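Local atomic coordinates of mosquitocidal toxin (PDB entry 2CB4), a protein that probably transfers ADP-ribose from NAD+ onto target proteins, acting through this catalytic domain of a larger mosquitocidal toxin from Bacillus sphaericus. Residues E155-S167 against P176-R188. The protein carries 1 engineered substitution. Numbering follows the deposited sequence.
Sequences EIFAPGGIDINAS and PNEDQITFPGGIR. Engineered in segment 176-188: Q180 (natural residue Glu).
P176 meets N165: the amide ND2 lies 2.9 Å from P176 O and reaches it in the carbonyl plane, on a lone pair, with the bond nearly straight at 166°. D179 N donates to the same oxygen from within its own turn, while D179 crosses N165 with its carboxylate almost perpendicular to the amide. N165 OD1 accepts from a water that in turn accepts from Q180 N, joining the two segments.

Q180, engineered from glutamate, offers its carbonyl to I164 N in a weak bond of 3.3 Å. Its CB lies 4.0 Å from I164 CG1, and the extended chain gives NE2 to E178 OE1; OE1 hydrogen-bonds S125 OG and accepts weakly from T182 OG1. Residues 178-180 match the Glu-X-Glu motif of arginine-modifying ADP-ribosyltransferases, so the contact probably borders the active site. I181 and D163 form a non-hydrogen-bonded pair, CD1 4.0 Å from D163 CA; the D163 carboxylate caps A166 N. T182 and I162 form an antiparallel hydrogen-bonded pair, with I162 N to T182 O 2.8 Å.

With CG anti to its carbonyl carbon (chi1 -66°), the F183 ring swings back to G161, whose CA sits over one face in a CH-pi contact, 4.0 Å from the centroid; I187 CD1 covers the opposite face and P159 O meets the edge. P184 CG touches I162 CD1, and past the type II turn I187 CG2 meets I156 CG2.

Strand 180-184 lies between 162-163 and 123-131, with helix 111-117 packing on I162, I164 and T182, and L78 of strand 78-82 on I181 and F183.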
ATOM      1  N   GLU A 155      -9.735  25.174 -33.064  1.00 22.76           N
ATOM      2  CA  GLU A 155      -9.017  25.840 -34.155  1.00 22.54           C
ATOM      3  C   GLU A 155      -7.567  26.034 -33.726  1.00 26.96           C
ATOM      4  O   GLU A 155      -7.273  26.650 -32.701  1.00 26.60           O
ATOM      5  CB  GLU A 155      -9.657  27.191 -34.482  1.00 23.58           C
ATOM      6  CG  GLU A 155      -8.936  27.976 -35.566  1.00 26.59           C
ATOM      7  CD  GLU A 155      -9.389  29.415 -35.606  1.00 38.14           C
ATOM      8  OE1 GLU A 155      -9.521  30.040 -34.529  1.00 26.78           O
ATOM      9  OE2 GLU A 155      -9.679  29.912 -36.710  1.00 34.36           O
ATOM     10  N   ILE A 156      -6.667  25.490 -34.527  1.00 23.86           N
ATOM     11  CA  ILE A 156      -5.240  25.499 -34.222  1.00 22.55           C
ATOM     12  C   ILE A 156      -4.354  26.094 -35.343  1.00 27.12           C
ATOM     13  O   ILE A 156      -4.628  25.908 -36.539  1.00 26.68           O
ATOM     14  CB  ILE A 156      -4.811  23.993 -34.016  1.00 24.08           C
ATOM     15  CG1 ILE A 156      -5.647  23.350 -32.897  1.00 23.55           C
ATOM     16  CG2 ILE A 156      -3.298  23.835 -33.812  1.00 22.26           C
ATOM     17  CD1 ILE A 156      -5.879  21.881 -33.063  1.00 21.52           C
ATOM     18  N   PHE A 157      -3.277  26.761 -34.928  1.00 23.93           N
ATOM     19  CA  PHE A 157      -2.231  27.318 -35.820  1.00 23.25           C
ATOM     20  C   PHE A 157      -0.973  27.007 -35.041  1.00 26.82           C
ATOM     21  O   PHE A 157      -0.706  27.609 -34.026  1.00 26.19           O
ATOM     22  CB  PHE A 157      -2.366  28.826 -36.024  1.00 24.02           C
ATOM     23  CG  PHE A 157      -3.598  29.220 -36.817  1.00 24.85           C
ATOM     24  CD1 PHE A 157      -3.591  29.155 -38.213  1.00 26.65           C
ATOM     25  CD2 PHE A 157      -4.767  29.627 -36.165  1.00 24.74           C
ATOM     26  CE1 PHE A 157      -4.714  29.533 -38.939  1.00 27.07           C
ATOM     27  CE2 PHE A 157      -5.883  29.999 -36.886  1.00 27.71           C
ATOM     28  CZ  PHE A 157      -5.853  29.955 -38.286  1.00 26.11           C
ATOM     29  N   ALA A 158      -0.238  26.007 -35.496  1.00 22.79           N
ATOM     30  CA  ALA A 158       0.936  25.540 -34.790  1.00 22.59           C
ATOM     31  C   ALA A 158       2.100  25.345 -35.761  1.00 31.14           C
ATOM     32  O   ALA A 158       1.904  25.107 -36.959  1.00 33.67           O
ATOM     33  CB  ALA A 158       0.584  24.144 -34.115  1.00 22.35           C
ATOM     34  N   PRO A 159       3.303  25.360 -35.223  1.00 28.45           N
ATOM     35  CA  PRO A 159       4.470  25.115 -36.045  1.00 27.65           C
ATOM     36  C   PRO A 159       4.583  23.605 -36.235  1.00 33.17           C
ATOM     37  O   PRO A 159       4.295  22.822 -35.315  1.00 31.14           O
ATOM     38  CB  PRO A 159       5.641  25.578 -35.132  1.00 28.39           C
ATOM     39  CG  PRO A 159       5.105  25.431 -33.708  1.00 31.40           C
ATOM     40  CD  PRO A 159       3.670  25.846 -33.859  1.00 27.65           C
ATOM     41  N   GLY A 160       5.054  23.194 -37.411  1.00 31.11           N
ATOM     42  CA  GLY A 160       5.289  21.787 -37.670  1.00 29.64           C
ATOM     43  C   GLY A 160       4.113  20.919 -38.030  1.00 31.00           C
ATOM     44  O   GLY A 160       3.116  21.357 -38.625  1.00 29.94           O
ATOM     45  N   GLY A 161       4.278  19.651 -37.672  1.00 28.57           N
ATOM     46  CA  GLY A 161       3.310  18.620 -37.953  1.00 29.06           C
ATOM     47  C   GLY A 161       3.754  17.818 -39.189  1.00 35.05           C
ATOM     48  O   GLY A 161       4.379  18.361 -40.093  1.00 36.00           O
ATOM     49  N   ILE A 162       3.411  16.530 -39.209  1.00 31.00           N
ATOM     50  CA  ILE A 162       3.694  15.633 -40.329  1.00 28.35           C
ATOM     51  C   ILE A 162       2.497  15.660 -41.252  1.00 32.73           C
ATOM     52  O   ILE A 162       1.369  15.443 -40.816  1.00 32.33           O
ATOM     53  CB  ILE A 162       3.847  14.197 -39.841  1.00 28.92           C
ATOM     54  CG1 ILE A 162       4.910  14.115 -38.750  1.00 27.48           C
ATOM     55  CG2 ILE A 162       4.114  13.262 -40.983  1.00 27.83           C
ATOM     56  CD1 ILE A 162       4.871  12.749 -38.018  1.00 25.34           C
ATOM     57  N   ASP A 163       2.733  15.949 -42.527  1.00 31.59           N
ATOM     58  CA  ASP A 163       1.667  15.972 -43.544  1.00 31.42           C
ATOM     59  C   ASP A 163       1.480  14.518 -43.992  1.00 38.15           C
ATOM     60  O   ASP A 163       2.241  13.992 -44.809  1.00 40.76           O
ATOM     61  CB  ASP A 163       2.103  16.826 -44.726  1.00 32.77           C
ATOM     62  CG  ASP A 163       1.013  16.974 -45.768  1.00 43.40           C
ATOM     63  OD1 ASP A 163       0.238  16.014 -45.977  1.00 43.53           O
ATOM     64  OD2 ASP A 163       0.918  18.062 -46.368  1.00 52.02           O
ATOM     65  N   ILE A 164       0.491  13.850 -43.415  1.00 33.55           N
ATOM     66  CA  ILE A 164       0.248  12.433 -43.665  1.00 31.69           C
ATOM     67  C   ILE A 164       0.018  12.043 -45.126  1.00 37.09           C
ATOM     68  O   ILE A 164       0.625  11.111 -45.641  1.00 37.21           O
ATOM     69  CB  ILE A 164      -0.899  11.886 -42.734  1.00 32.49           C
ATOM     70  CG1 ILE A 164      -0.507  12.036 -41.250  1.00 31.55           C
ATOM     71  CG2 ILE A 164      -1.291  10.437 -43.113  1.00 29.08           C
ATOM     72  CD1 ILE A 164       0.789  11.328 -40.862  1.00 30.16           C
ATOM     73  N   ASN A 165      -0.883  12.740 -45.786  1.00 34.40           N
ATOM     74  CA  ASN A 165      -1.179  12.420 -47.161  1.00 35.06           C
ATOM     75  C   ASN A 165       0.033  12.583 -48.108  1.00 41.69           C
ATOM     76  O   ASN A 165       0.134  11.874 -49.097  1.00 43.12           O
ATOM     77  CB  ASN A 165      -2.419  13.184 -47.646  1.00 31.83           C
ATOM     78  CG  ASN A 165      -3.719  12.618 -47.076  1.00 43.51           C
ATOM     79  OD1 ASN A 165      -3.715  11.642 -46.338  1.00 42.76           O
ATOM     80  ND2 ASN A 165      -4.842  13.211 -47.448  1.00 35.66           N
ATOM     81  N   ALA A 166       0.956  13.488 -47.773  1.00 36.94           N
ATOM     82  CA  ALA A 166       2.161  13.728 -48.566  1.00 34.95           C
ATOM     83  C   ALA A 166       3.302  12.798 -48.149  1.00 40.41           C
ATOM     84  O   ALA A 166       4.348  12.795 -48.780  1.00 41.78           O
ATOM     85  CB  ALA A 166       2.609  15.189 -48.431  1.00 34.38           C
ATOM     86  N   SER A 167       3.120  12.034 -47.074  1.00 35.91           N
ATOM     87  CA  SER A 167       4.178  11.150 -46.577  1.00 34.79           C
ATOM     88  C   SER A 167       4.075   9.715 -47.028  1.00 40.93           C
ATOM     89  O   SER A 167       5.028   8.949 -46.893  1.00 40.85           O
ATOM     90  CB  SER A 167       4.198  11.164 -45.052  1.00 35.09           C
ATOM     91  OG  SER A 167       4.314  12.474 -44.573  1.00 38.91           O
ATOM     92  N   PRO A 176      -6.866   8.193 -46.275  1.00 59.09           N
ATOM     93  CA  PRO A 176      -6.554   9.491 -46.876  1.00 58.45           C
ATOM     94  C   PRO A 176      -7.603  10.578 -46.716  1.00 64.37           C
ATOM     95  O   PRO A 176      -7.270  11.770 -46.641  1.00 65.46           O
ATOM     96  CB  PRO A 176      -6.345   9.167 -48.373  1.00 59.21           C
ATOM     97  CG  PRO A 176      -6.470   7.699 -48.516  1.00 63.32           C
ATOM     98  CD  PRO A 176      -6.612   7.059 -47.187  1.00 59.19           C
ATOM     99  N   ASN A 177      -8.858  10.178 -46.691  1.00 61.01           N
ATOM    100  CA  ASN A 177      -9.977  11.089 -46.582  1.00 60.70           C
ATOM    101  C   ASN A 177     -10.015  12.006 -45.389  1.00 63.46           C
ATOM    102  O   ASN A 177     -10.830  12.948 -45.355  1.00 64.44           O
ATOM    103  CB  ASN A 177     -11.274  10.297 -46.524  1.00 67.41           C
ATOM    104  CG  ASN A 177     -11.415   9.300 -47.683  1.00 85.18           C
ATOM    105  OD1 ASN A 177     -10.684   9.395 -48.665  1.00 75.37           O
ATOM    106  ND2 ASN A 177     -12.373   8.386 -47.571  1.00 71.01           N
ATOM    107  N   GLU A 178      -9.218  11.707 -44.362  1.00 56.05           N
ATOM    108  CA  GLU A 178      -9.223  12.514 -43.153  1.00 53.29           C
ATOM    109  C   GLU A 178      -8.334  13.771 -43.237  1.00 57.06           C
ATOM    110  O   GLU A 178      -8.423  14.696 -42.378  1.00 55.82           O
ATOM    111  CB  GLU A 178      -8.865  11.661 -41.932  1.00 53.10           C
ATOM    112  CG  GLU A 178      -8.928  12.406 -40.614  1.00 48.84           C
ATOM    113  CD  GLU A 178      -8.588  11.524 -39.460  1.00 68.79           C
ATOM    114  OE1 GLU A 178      -7.984  10.440 -39.654  1.00 79.35           O
ATOM    115  OE2 GLU A 178      -8.914  11.917 -38.338  1.00 53.00           O
ATOM    116  N   ASP A 179      -7.474  13.789 -44.266  1.00 51.80           N
ATOM    117  CA  ASP A 179      -6.529  14.879 -44.514  1.00 50.69           C
ATOM    118  C   ASP A 179      -5.876  15.336 -43.226  1.00 48.16           C
ATOM    119  O   ASP A 179      -6.061  16.489 -42.842  1.00 46.67           O
ATOM    120  CB  ASP A 179      -7.233  16.088 -45.114  1.00 53.82           C
ATOM    121  CG  ASP A 179      -7.976  15.766 -46.386  1.00 84.47           C
ATOM    122  OD1 ASP A 179      -7.431  15.002 -47.230  1.00 87.49           O
ATOM    123  OD2 ASP A 179      -9.105  16.292 -46.548  1.00 97.47           O
ATOM    124  N   GLN A 180      -5.116  14.453 -42.580  1.00 40.46           N
ATOM    125  CA  GLN A 180      -4.518  14.754 -41.284  1.00 38.20           C
ATOM    126  C   GLN A 180      -3.188  15.351 -41.266  1.00 39.19           C
ATOM    127  O   GLN A 180      -2.315  14.966 -42.068  1.00 40.95           O
ATOM    128  CB  GLN A 180      -4.239  13.453 -40.582  1.00 38.89           C
ATOM    129  CG  GLN A 180      -5.238  12.924 -39.681  1.00 45.16           C
ATOM    130  CD  GLN A 180      -4.633  11.798 -38.828  1.00 51.15           C
ATOM    131  OE1 GLN A 180      -3.620  11.971 -38.091  1.00 32.36           O
ATOM    132  NE2 GLN A 180      -5.210  10.618 -38.930  1.00 39.29           N
ATOM    133  N   ILE A 181      -2.953  16.143 -40.221  1.00 30.13           N
ATOM    134  CA  ILE A 181      -1.650  16.679 -39.940  1.00 27.02           C
ATOM    135  C   ILE A 181      -1.413  16.161 -38.514  1.00 30.85           C
ATOM    136  O   ILE A 181      -2.210  16.439 -37.638  1.00 31.84           O
ATOM    137  CB  ILE A 181      -1.638  18.203 -40.013  1.00 27.90           C
ATOM    138  CG1 ILE A 181      -2.334  18.695 -41.283  1.00 26.59           C
ATOM    139  CG2 ILE A 181      -0.229  18.702 -39.676  1.00 24.72           C
ATOM    140  CD1 ILE A 181      -1.629  18.141 -42.715  1.00 22.96           C
ATOM    141  N   THR A 182      -0.397  15.320 -38.324  1.00 25.75           N
ATOM    142  CA  THR A 182      -0.106  14.687 -37.036  1.00 24.96           C
ATOM    143  C   THR A 182       1.011  15.391 -36.277  1.00 32.81           C
ATOM    144  O   THR A 182       1.990  15.849 -36.910  1.00 33.58           O
ATOM    145  CB  THR A 182       0.303  13.208 -37.255  1.00 30.53           C
ATOM    146  OG1 THR A 182      -0.757  12.518 -37.920  1.00 32.65           O
ATOM    147  CG2 THR A 182       0.632  12.507 -35.956  1.00 19.52           C
ATOM    148  N   PHE A 183       0.855  15.473 -34.932  1.00 27.71           N
ATOM    149  CA  PHE A 183       1.822  16.135 -34.069  1.00 24.99           C
ATOM    150  C   PHE A 183       2.417  15.204 -33.050  1.00 31.50           C
ATOM    151  O   PHE A 183       1.781  14.870 -32.062  1.00 31.51           O
ATOM    152  CB  PHE A 183       1.199  17.353 -33.385  1.00 24.86           C
ATOM    153  CG  PHE A 183       0.840  18.459 -34.340  1.00 25.14           C
ATOM    154  CD1 PHE A 183       1.664  19.585 -34.482  1.00 26.03           C
ATOM    155  CD2 PHE A 183      -0.300  18.365 -35.120  1.00 25.95           C
ATOM    156  CE1 PHE A 183       1.342  20.587 -35.384  1.00 26.10           C
ATOM    157  CE2 PHE A 183      -0.638  19.374 -36.026  1.00 27.73           C
ATOM    158  CZ  PHE A 183       0.192  20.483 -36.172  1.00 25.01           C
ATOM    159  N   PRO A 184       3.667  14.795 -33.278  1.00 30.04           N
ATOM    160  CA  PRO A 184       4.342  13.913 -32.323  1.00 28.41           C
ATOM    161  C   PRO A 184       4.598  14.776 -31.083  1.00 31.59           C
ATOM    162  O   PRO A 184       5.166  15.875 -31.189  1.00 30.62           O
ATOM    163  CB  PRO A 184       5.676  13.553 -33.049  1.00 29.47           C
ATOM    164  CG  PRO A 184       5.448  13.868 -34.490  1.00 33.47           C
ATOM    165  CD  PRO A 184       4.511  15.066 -34.472  1.00 29.72           C
ATOM    166  N   GLY A 185       4.128  14.319 -29.923  1.00 27.59           N
ATOM    167  CA  GLY A 185       4.293  15.078 -28.685  1.00 26.33           C
ATOM    168  C   GLY A 185       3.114  16.021 -28.377  1.00 29.04           C
ATOM    169  O   GLY A 185       3.100  16.683 -27.339  1.00 28.08           O
ATOM    170  N   GLY A 186       2.139  16.104 -29.279  1.00 25.35           N
ATOM    171  CA  GLY A 186       0.979  16.951 -29.050  1.00 25.10           C
ATOM    172  C   GLY A 186       1.175  18.422 -29.396  1.00 30.39           C
ATOM    173  O   GLY A 186       2.129  18.798 -30.084  1.00 31.46           O
ATOM    174  N   ILE A 187       0.244  19.240 -28.909  1.00 25.32           N
ATOM    175  CA  ILE A 187       0.175  20.665 -29.173  1.00 23.31           C
ATOM    176  C   ILE A 187      -0.084  21.472 -27.887  1.00 28.02           C
ATOM    177  O   ILE A 187      -1.057  21.233 -27.185  1.00 27.22           O
ATOM    178  CB  ILE A 187      -1.021  20.898 -30.141  1.00 25.05           C
ATOM    179  CG1 ILE A 187      -0.913  19.955 -31.348  1.00 24.70           C
ATOM    180  CG2 ILE A 187      -1.189  22.381 -30.531  1.00 23.15           C
ATOM    181  CD1 ILE A 187      -2.190  19.835 -32.169  1.00 24.56           C
ATOM    182  N   ARG A 188       0.774  22.448 -27.602  1.00 24.20           N
ATOM    183  CA  ARG A 188       0.604  23.301 -26.428  1.00 23.02           C
ATOM    184  C   ARG A 188      -0.589  24.252 -26.605  1.00 27.84           C
ATOM    185  O   ARG A 188      -0.952  24.585 -27.728  1.00 27.94           O
ATOM    186  CB  ARG A 188       1.900  24.043 -26.173  1.00 19.99           C
ATOM    187  CG  ARG A 188       3.016  23.062 -25.777  1.00 19.72           C
ATOM    188  CD  ARG A 188       4.238  23.795 -25.224  1.00 22.21           C
ATOM    189  NE  ARG A 188       4.707  24.865 -26.114  1.00 25.48           N
ATOM    190  CZ  ARG A 188       5.554  24.696 -27.129  1.00 36.62           C
ATOM    191  NH1 ARG A 188       6.013  23.493 -27.417  1.00 21.00           N
ATOM    192  NH2 ARG A 188       5.933  25.727 -27.869  1.00 24.81           N
TER
HETATM  193  O   HOH W   1      -2.787  14.958 -45.009  1.00 38.35           O
HETATM  194  O   HOH W   2      -5.000  11.829 -43.912  1.00 34.63           O